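Local coordinates for probable DNA endonuclease SmrA (Escherichia coli, PDB 3QD7), which binds DNA and acts as a DNA endonuclease, here represented by the part of the chain that carries its Smr domain, at residues 10-15 with 59-64; 67-72 with 105-110. All coordinates share one frame; numbering follows the deposited sequence.

Contact 1: residues 10-15 with 59-64; sequences LTTGFL and ECRKMV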
ATOM      1  N   LEU A  10      -2.248  12.834   0.973  1.00 22.16           N
ATOM      2  CA  LEU A  10      -1.359  12.114   0.043  1.00 23.74           C
ATOM      3  C   LEU A  10      -0.818  13.045  -1.061  1.00 24.59           C
ATOM      4  O   LEU A  10      -1.578  13.799  -1.684  1.00 23.90           O
ATOM      5  CB  LEU A  10      -2.086  10.900  -0.553  1.00 16.21           C
ATOM      6  CG  LEU A  10      -2.645   9.905   0.488  1.00 19.25           C
ATOM      7  CD1 LEU A  10      -3.102   8.640  -0.150  1.00 17.22           C
ATOM      8  CD2 LEU A  10      -1.596   9.564   1.551  1.00 19.18           C
ATOM      9  N   THR A  11       0.488  12.984  -1.307  1.00 24.77           N
ATOM     10  CA  THR A  11       1.140  13.971  -2.170  1.00 31.50           C
ATOM     11  C   THR A  11       1.502  13.364  -3.519  1.00 32.88           C
ATOM     12  O   THR A  11       1.732  12.156  -3.633  1.00 29.86           O
ATOM     13  CB  THR A  11       2.435  14.591  -1.518  1.00 33.52           C
ATOM     14  OG1 THR A  11       3.420  13.572  -1.337  1.00 31.56           O
ATOM     15  CG2 THR A  11       2.132  15.295  -0.165  1.00 30.53           C
ATOM     16  N   THR A  12       1.537  14.208  -4.538  1.00 32.33           N
ATOM     17  CA  THR A  12       1.984  13.793  -5.852  1.00 39.00           C
ATOM     18  C   THR A  12       3.169  14.671  -6.208  1.00 44.21           C
ATOM     19  O   THR A  12       3.546  15.560  -5.442  1.00 46.76           O
ATOM     20  CB  THR A  12       0.882  13.946  -6.919  1.00 39.58           C
ATOM     21  OG1 THR A  12       0.496  15.316  -7.001  1.00 34.94           O
ATOM     22  CG2 THR A  12      -0.339  13.125  -6.574  1.00 41.42           C
ATOM     23  N   GLY A  13       3.767  14.427  -7.360  1.00 43.13           N
ATOM     24  CA  GLY A  13       4.772  15.350  -7.861  1.00 44.17           C
ATOM     25  C   GLY A  13       6.136  14.944  -7.381  1.00 40.85           C
ATOM     26  O   GLY A  13       6.313  14.563  -6.221  1.00 39.02           O
ATOM     27  N   PHE A  14       7.104  15.035  -8.284  1.00 35.03           N
ATOM     28  CA  PHE A  14       8.462  14.544  -8.024  1.00 41.23           C
ATOM     29  C   PHE A  14       8.389  13.082  -7.571  1.00 41.01           C
ATOM     30  O   PHE A  14       9.108  12.646  -6.654  1.00 37.63           O
ATOM     31  CB  PHE A  14       9.209  15.449  -7.029  1.00 36.21           C
ATOM     32  CG  PHE A  14       9.356  16.875  -7.506  1.00 38.71           C
ATOM     33  CD1 PHE A  14      10.507  17.281  -8.175  1.00 37.58           C
ATOM     34  CD2 PHE A  14       8.335  17.801  -7.311  1.00 41.58           C
ATOM     35  CE1 PHE A  14      10.637  18.587  -8.631  1.00 36.27           C
ATOM     36  CE2 PHE A  14       8.459  19.112  -7.765  1.00 39.04           C
ATOM     37  CZ  PHE A  14       9.611  19.504  -8.422  1.00 36.95           C
ATOM     38  N   LEU A  15       7.493  12.341  -8.233  1.00 32.38           N
ATOM     39  CA  LEU A  15       7.400  10.908  -8.054  1.00 33.62           C
ATOM     40  C   LEU A  15       8.789  10.325  -8.213  1.00 32.22           C
ATOM     41  O   LEU A  15       9.486  10.601  -9.195  1.00 27.07           O
ATOM     42  CB  LEU A  15       6.434  10.247  -9.049  1.00 31.90           C
ATOM     43  CG  LEU A  15       6.271   8.724  -8.856  1.00 28.87           C
ATOM     44  CD1 LEU A  15       5.913   8.379  -7.416  1.00 22.34           C
ATOM     45  CD2 LEU A  15       5.246   8.155  -9.814  1.00 23.56           C
ATOM     46  N   GLU A  59      -7.559   8.755  -9.035  1.00 25.85           N
ATOM     47  CA  GLU A  59      -8.551   7.845  -8.434  1.00 26.93           C
ATOM     48  C   GLU A  59      -7.892   6.909  -7.415  1.00 23.71           C
ATOM     49  O   GLU A  59      -8.464   6.651  -6.371  1.00 27.15           O
ATOM     50  CB  GLU A  59      -9.309   7.063  -9.511  1.00 25.82           C
ATOM     51  CG  GLU A  59     -10.533   6.286  -9.000  1.00 35.93           C
ATOM     52  CD  GLU A  59     -11.748   7.187  -8.613  1.00 42.51           C
ATOM     53  OE1 GLU A  59     -12.650   6.716  -7.868  1.00 47.21           O
ATOM     54  OE2 GLU A  59     -11.809   8.356  -9.056  1.00 41.12           O
ATOM     55  N   CYS A  60      -6.694   6.410  -7.727  1.00 22.31           N
ATOM     56  CA  CYS A  60      -5.897   5.609  -6.790  1.00 25.47           C
ATOM     57  C   CYS A  60      -5.631   6.378  -5.518  1.00 24.43           C
ATOM     58  O   CYS A  60      -5.735   5.820  -4.439  1.00 25.57           O
ATOM     59  CB  CYS A  60      -4.540   5.212  -7.403  1.00 23.58           C
ATOM     60  SG  CYS A  60      -4.645   3.955  -8.676  1.00 27.89           S
ATOM     61  N   ARG A  61      -5.281   7.658  -5.645  1.00 23.04           N
ATOM     62  CA  ARG A  61      -4.994   8.494  -4.475  1.00 22.35           C
ATOM     63  C   ARG A  61      -6.207   8.680  -3.535  1.00 23.00           C
ATOM     64  O   ARG A  61      -6.063   8.694  -2.303  1.00 21.07           O
ATOM     65  CB  ARG A  61      -4.439   9.849  -4.904  1.00 25.22           C
ATOM     66  CG  ARG A  61      -3.814  10.650  -3.764  1.00 23.83           C
ATOM     67  CD  ARG A  61      -3.325  12.024  -4.231  1.00 23.74           C
ATOM     68  NE  ARG A  61      -4.477  12.877  -4.424  1.00 28.94           N
ATOM     69  CZ  ARG A  61      -4.901  13.764  -3.534  1.00 33.06           C
ATOM     70  NH1 ARG A  61      -4.220  13.966  -2.409  1.00 27.62           N
ATOM     71  NH2 ARG A  61      -6.003  14.456  -3.778  1.00 27.54           N
ATOM     72  N   LYS A  62      -7.390   8.813  -4.127  1.00 22.91           N
ATOM     73  CA  LYS A  62      -8.640   8.899  -3.359  1.00 23.34           C
ATOM     74  C   LYS A  62      -9.016   7.556  -2.701  1.00 20.26           C
ATOM     75  O   LYS A  62      -9.426   7.525  -1.550  1.00 21.26           O
ATOM     76  CB  LYS A  62      -9.783   9.422  -4.253  1.00 22.91           C
ATOM     77  CG  LYS A  62      -9.504  10.806  -4.880  1.00 27.23           C
ATOM     78  CD  LYS A  62     -10.777  11.515  -5.422  1.00 33.81           C
ATOM     79  CE  LYS A  62     -11.358  10.803  -6.628  1.00 38.36           C
ATOM     80  NZ  LYS A  62     -12.106  11.736  -7.513  1.00 45.23           N
ATOM     81  N   MET A  63      -8.856   6.456  -3.432  1.00 21.21           N
ATOM     82  CA  MET A  63      -9.173   5.113  -2.921  1.00 23.52           C
ATOM     83  C   MET A  63      -8.238   4.667  -1.782  1.00 20.74           C
ATOM     84  O   MET A  63      -8.676   4.142  -0.775  1.00 20.50           O
ATOM     85  CB  MET A  63      -9.116   4.090  -4.071  1.00 23.30           C
ATOM     86  CG  MET A  63     -10.196   4.294  -5.134  1.00 24.02           C
ATOM     87  SD  MET A  63      -9.861   3.360  -6.644  1.00 30.45           S
ATOM     88  CE  MET A  63     -10.483   1.751  -6.165  1.00 20.51           C
ATOM     89  N   VAL A  64      -6.945   4.889  -1.947  1.00 19.23           N
ATOM     90  CA  VAL A  64      -5.969   4.485  -0.925  1.00 22.82           C
ATOM     91  C   VAL A  64      -6.240   5.248   0.382  1.00 20.74           C
ATOM     92  O   VAL A  64      -6.269   4.673   1.469  1.00 18.05           O
ATOM     93  CB  VAL A  64      -4.492   4.711  -1.458  1.00 22.81           C
ATOM     94  CG1 VAL A  64      -3.445   4.591  -0.344  1.00 21.67           C
ATOM     95  CG2 VAL A  64      -4.191   3.744  -2.630  1.00 14.87           C
TER
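R61 on helix 57-73 reaches across to the loop 10-15 and hydrogen-bonds the carbonyl oxygen of L10, NH1 lying 2.7 Å from L10 O. The bond is short but bent: the N-H...O angle is 138°, the donor sits somewhat off the carbonyl plane, and the oxygen lies near the edge of the guanidinium, tilted 21° from its plane. CG of R61 stands anti to the backbone N (chi1 -166°), and the chain then folds at chi3, which brings NH1 back to the carbonyl. NE of the same guanidinium forms a salt bridge to E58 of its own helix.

The apolar contacts run along the aliphatic part of the arginine and on to the next turn of the helix. CB of L10 rests on CG of R61 at 3.7 Å, while CG2 of T12 meets CD of R61 at 4.0 Å, T12 and R61 crossing at about a right angle. Further along L10, the CD1 methyl comes to 4.1 Å from CG1 of V64, again nearly at right angles. W103 of helix 92-105 touches both L10 and R61, and N8 bridges the two, accepting from L10 N through OD1 and bonding R61 O through ND2.

One arginine thus does two jobs in packing the loop before strand 25-27 onto a helix of the alpha/beta/alpha Smr domain: its methylenes carry part of the apolar packing, and its charged end satisfies a loop carbonyl. E58 probably offsets its charge and helps to fix its rotation.

Contact 2: residues 67-72 with 105-110; sequences FIQQAL and TEFDDV
F107 meets I68 and Q69 of helix 57-73 with its ring, and its side chain can be followed outward from CB to CZ. CG anti to the carbonyl carbon (chi1 -69°) directs the phenyl at the helix. From there I68 CG2 covers one face, 3.8 Å from the ring centroid and only 8° off the normal, a CH-pi contact placed almost over the centre. The methyl is about equally far from all the ring carbons, CD1 being the nearest at 3.8 Å. Farther out, CE2 meets I68 CG1 at 4.0 Å, and CZ, the tip, comes to 3.8 Å from I68 CB. The isoleucine thus lays its CB and both of its branches on the ring. CE1 has a different neighbour as well: OE1 of Q69 stands beside it at 3.8 Å, in the ring plane at the edge, with the amide turned 57° from the phenyl. The bend of Q69 at chi2 brings that oxygen round to the ring. Were F107 an alanine, I68 CG2 would probably lose its aromatic face and a gap would open between the helix and the turn.

One helical turn on, L72 packs on D109, its CD2 lying 3.7 Å from D109 CB and its CD1 beside both CB and OD2. The other carboxylate oxygen, OD1, forms a salt bridge with R131. D109 belongs to the type I beta turn from F107 to V110.

F9 meets the F107 ring edge-to-face. The turn leads from helix 92-105 into strand 110-115, while I68 also touches V79 of strand 78-82 and L72 touches L130 of strand 125-130, placing the contact where helix 57-73 lies against the mixed sheet.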
ATOM      1  N   PHE A  67      -9.557   4.015   1.761  1.00 18.84           N
ATOM      2  CA  PHE A  67      -9.428   2.614   2.195  1.00 19.28           C
ATOM      3  C   PHE A  67      -8.630   2.518   3.496  1.00 19.65           C
ATOM      4  O   PHE A  67      -9.022   1.825   4.433  1.00 18.54           O
ATOM      5  CB  PHE A  67      -8.753   1.781   1.089  1.00 18.95           C
ATOM      6  CG  PHE A  67      -8.445   0.358   1.491  1.00 19.47           C
ATOM      7  CD1 PHE A  67      -9.470  -0.606   1.575  1.00 19.20           C
ATOM      8  CD2 PHE A  67      -7.119  -0.029   1.760  1.00 16.20           C
ATOM      9  CE1 PHE A  67      -9.177  -1.944   1.927  1.00 21.02           C
ATOM     10  CE2 PHE A  67      -6.824  -1.363   2.105  1.00 19.56           C
ATOM     11  CZ  PHE A  67      -7.856  -2.319   2.192  1.00 16.65           C
ATOM     12  N   ILE A  68      -7.503   3.209   3.563  1.00 18.27           N
ATOM     13  CA  ILE A  68      -6.716   3.153   4.795  1.00 17.57           C
ATOM     14  C   ILE A  68      -7.468   3.763   5.999  1.00 20.00           C
ATOM     15  O   ILE A  68      -7.474   3.182   7.099  1.00 19.26           O
ATOM     16  CB  ILE A  68      -5.319   3.804   4.616  1.00 19.34           C
ATOM     17  CG1 ILE A  68      -4.531   3.049   3.538  1.00 18.42           C
ATOM     18  CG2 ILE A  68      -4.548   3.813   5.992  1.00 18.81           C
ATOM     19  CD1 ILE A  68      -4.140   1.631   3.931  1.00 12.56           C
ATOM     20  N   GLN A  69      -8.128   4.902   5.793  1.00 25.36           N
ATOM     21  CA  GLN A  69      -9.033   5.451   6.821  1.00 25.14           C
ATOM     22  C   GLN A  69     -10.090   4.435   7.285  1.00 27.05           C
ATOM     23  O   GLN A  69     -10.328   4.301   8.482  1.00 28.21           O
ATOM     24  CB  GLN A  69      -9.748   6.719   6.333  1.00 22.71           C
ATOM     25  CG  GLN A  69      -8.827   7.917   5.968  1.00 23.29           C
ATOM     26  CD  GLN A  69      -7.982   8.454   7.135  1.00 27.98           C
ATOM     27  OE1 GLN A  69      -6.943   9.099   6.922  1.00 28.81           O
ATOM     28  NE2 GLN A  69      -8.424   8.215   8.352  1.00 26.98           N
ATOM     29  N   GLN A  70     -10.714   3.731   6.335  1.00 25.58           N
ATOM     30  CA  GLN A  70     -11.742   2.726   6.638  1.00 27.83           C
ATOM     31  C   GLN A  70     -11.137   1.578   7.431  1.00 26.99           C
ATOM     32  O   GLN A  70     -11.700   1.147   8.433  1.00 30.61           O
ATOM     33  CB  GLN A  70     -12.412   2.186   5.351  1.00 32.46           C
ATOM     34  CG  GLN A  70     -13.067   0.772   5.487  1.00 36.00           C
ATOM     35  CD  GLN A  70     -12.742  -0.242   4.329  1.00 51.23           C
ATOM     36  OE1 GLN A  70     -12.270  -1.374   4.583  1.00 43.07           O
ATOM     37  NE2 GLN A  70     -13.035   0.154   3.071  1.00 44.17           N
ATOM     38  N   ALA A  71      -9.997   1.074   6.958  1.00 22.00           N
ATOM     39  CA  ALA A  71      -9.317  -0.082   7.592  1.00 19.25           C
ATOM     40  C   ALA A  71      -8.944   0.253   9.046  1.00 18.67           C
ATOM     41  O   ALA A  71      -9.142  -0.540   9.946  1.00 20.12           O
ATOM     42  CB  ALA A  71      -8.085  -0.461   6.791  1.00 14.83           C
ATOM     43  N   LEU A  72      -8.447   1.462   9.274  1.00 20.34           N
ATOM     44  CA  LEU A  72      -8.064   1.889  10.621  1.00 23.26           C
ATOM     45  C   LEU A  72      -9.314   1.984  11.496  1.00 26.03           C
ATOM     46  O   LEU A  72      -9.363   1.434  12.609  1.00 28.09           O
ATOM     47  CB  LEU A  72      -7.321   3.224  10.566  1.00 20.06           C
ATOM     48  CG  LEU A  72      -5.944   3.130   9.910  1.00 20.22           C
ATOM     49  CD1 LEU A  72      -5.349   4.513   9.527  1.00 18.28           C
ATOM     50  CD2 LEU A  72      -4.932   2.291  10.778  1.00 24.92           C
ATOM     51  N   THR A 105       3.826   5.596   3.396  1.00 21.69           N
ATOM     52  CA  THR A 105       4.735   6.172   4.403  1.00 22.58           C
ATOM     53  C   THR A 105       4.166   7.467   5.017  1.00 25.36           C
ATOM     54  O   THR A 105       4.615   7.902   6.085  1.00 27.86           O
ATOM     55  CB  THR A 105       6.142   6.469   3.859  1.00 21.79           C
ATOM     56  OG1 THR A 105       6.067   7.562   2.939  1.00 22.13           O
ATOM     57  CG2 THR A 105       6.763   5.240   3.151  1.00 21.52           C
ATOM     58  N   GLU A 106       3.180   8.068   4.353  1.00 22.21           N
ATOM     59  CA  GLU A 106       2.581   9.339   4.824  1.00 25.59           C
ATOM     60  C   GLU A 106       1.507   9.192   5.920  1.00 28.03           C
ATOM     61  O   GLU A 106       1.114  10.185   6.573  1.00 26.52           O
ATOM     62  CB  GLU A 106       2.048  10.127   3.628  1.00 24.73           C
ATOM     63  CG  GLU A 106       3.182  10.668   2.814  1.00 24.33           C
ATOM     64  CD  GLU A 106       2.755  11.331   1.534  1.00 29.42           C
ATOM     65  OE1 GLU A 106       1.704  11.001   0.992  1.00 33.30           O
ATOM     66  OE2 GLU A 106       3.513  12.167   1.028  1.00 40.07           O
ATOM     67  N   PHE A 107       1.028   7.963   6.110  1.00 24.32           N
ATOM     68  CA  PHE A 107       0.162   7.643   7.218  1.00 22.52           C
ATOM     69  C   PHE A 107       0.989   7.370   8.474  1.00 23.17           C
ATOM     70  O   PHE A 107       1.854   6.478   8.504  1.00 18.14           O
ATOM     71  CB  PHE A 107      -0.700   6.415   6.887  1.00 22.46           C
ATOM     72  CG  PHE A 107      -1.739   6.665   5.816  1.00 21.01           C
ATOM     73  CD1 PHE A 107      -2.947   7.292   6.126  1.00 19.75           C
ATOM     74  CD2 PHE A 107      -1.520   6.248   4.502  1.00 19.18           C
ATOM     75  CE1 PHE A 107      -3.908   7.527   5.155  1.00 14.91           C
ATOM     76  CE2 PHE A 107      -2.490   6.471   3.515  1.00 17.71           C
ATOM     77  CZ  PHE A 107      -3.687   7.105   3.841  1.00 16.39           C
ATOM     78  N   ASP A 108       0.700   8.124   9.517  1.00 20.66           N
ATOM     79  CA  ASP A 108       1.229   7.839  10.842  1.00 24.54           C
ATOM     80  C   ASP A 108       1.042   6.370  11.310  1.00 23.56           C
ATOM     81  O   ASP A 108       1.916   5.825  11.981  1.00 21.03           O
ATOM     82  CB  ASP A 108       0.599   8.804  11.867  1.00 22.75           C
ATOM     83  CG  ASP A 108       1.483   9.023  13.057  1.00 32.93           C
ATOM     84  OD1 ASP A 108       2.673   9.370  12.861  1.00 33.44           O
ATOM     85  OD2 ASP A 108       0.992   8.839  14.183  1.00 33.59           O
ATOM     86  N   ASP A 109      -0.074   5.730  10.940  1.00 21.74           N
ATOM     87  CA  ASP A 109      -0.422   4.386  11.453  1.00 21.77           C
ATOM     88  C   ASP A 109       0.105   3.192  10.608  1.00 22.18           C
ATOM     89  O   ASP A 109      -0.111   2.017  10.963  1.00 19.20           O
ATOM     90  CB  ASP A 109      -1.930   4.253  11.637  1.00 21.65           C
ATOM     91  CG  ASP A 109      -2.485   5.196  12.701  1.00 26.67           C
ATOM     92  OD1 ASP A 109      -2.094   5.094  13.882  1.00 30.38           O
ATOM     93  OD2 ASP A 109      -3.330   6.037  12.364  1.00 28.04           O
ATOM     94  N   VAL A 110       0.796   3.489   9.517  1.00 21.72           N
ATOM     95  CA  VAL A 110       1.438   2.465   8.710  1.00 26.73           C
ATOM     96  C   VAL A 110       2.805   2.139   9.342  1.00 25.49           C
ATOM     97  O   VAL A 110       3.674   3.005   9.453  1.00 25.13           O
ATOM     98  CB  VAL A 110       1.584   2.927   7.226  1.00 23.12           C
ATOM     99  CG1 VAL A 110       2.658   2.119   6.458  1.00 23.68           C
ATOM    100  CG2 VAL A 110       0.256   2.841   6.519  1.00 21.94           C
TER

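Contacts 1 and 2 lie on successive parts of helix 57-73, their centres about 13 Å apart, and contact 1 closes before contact 2 opens along the chain. They also touch directly through the partners of that helix: OG1 of T11 is 2.8 Å from OE2 of E106, a probable hydrogen bond, and CD2 of L10 packs on CE2 of F107 at 3.8 Å. L10 therefore serves both, meeting R61 and V64 in one and the phenylalanine ring in the other. The N-terminal loop and the turn into strand 110-115 thus touch each other beside the helix, and both contacts read as structural packing.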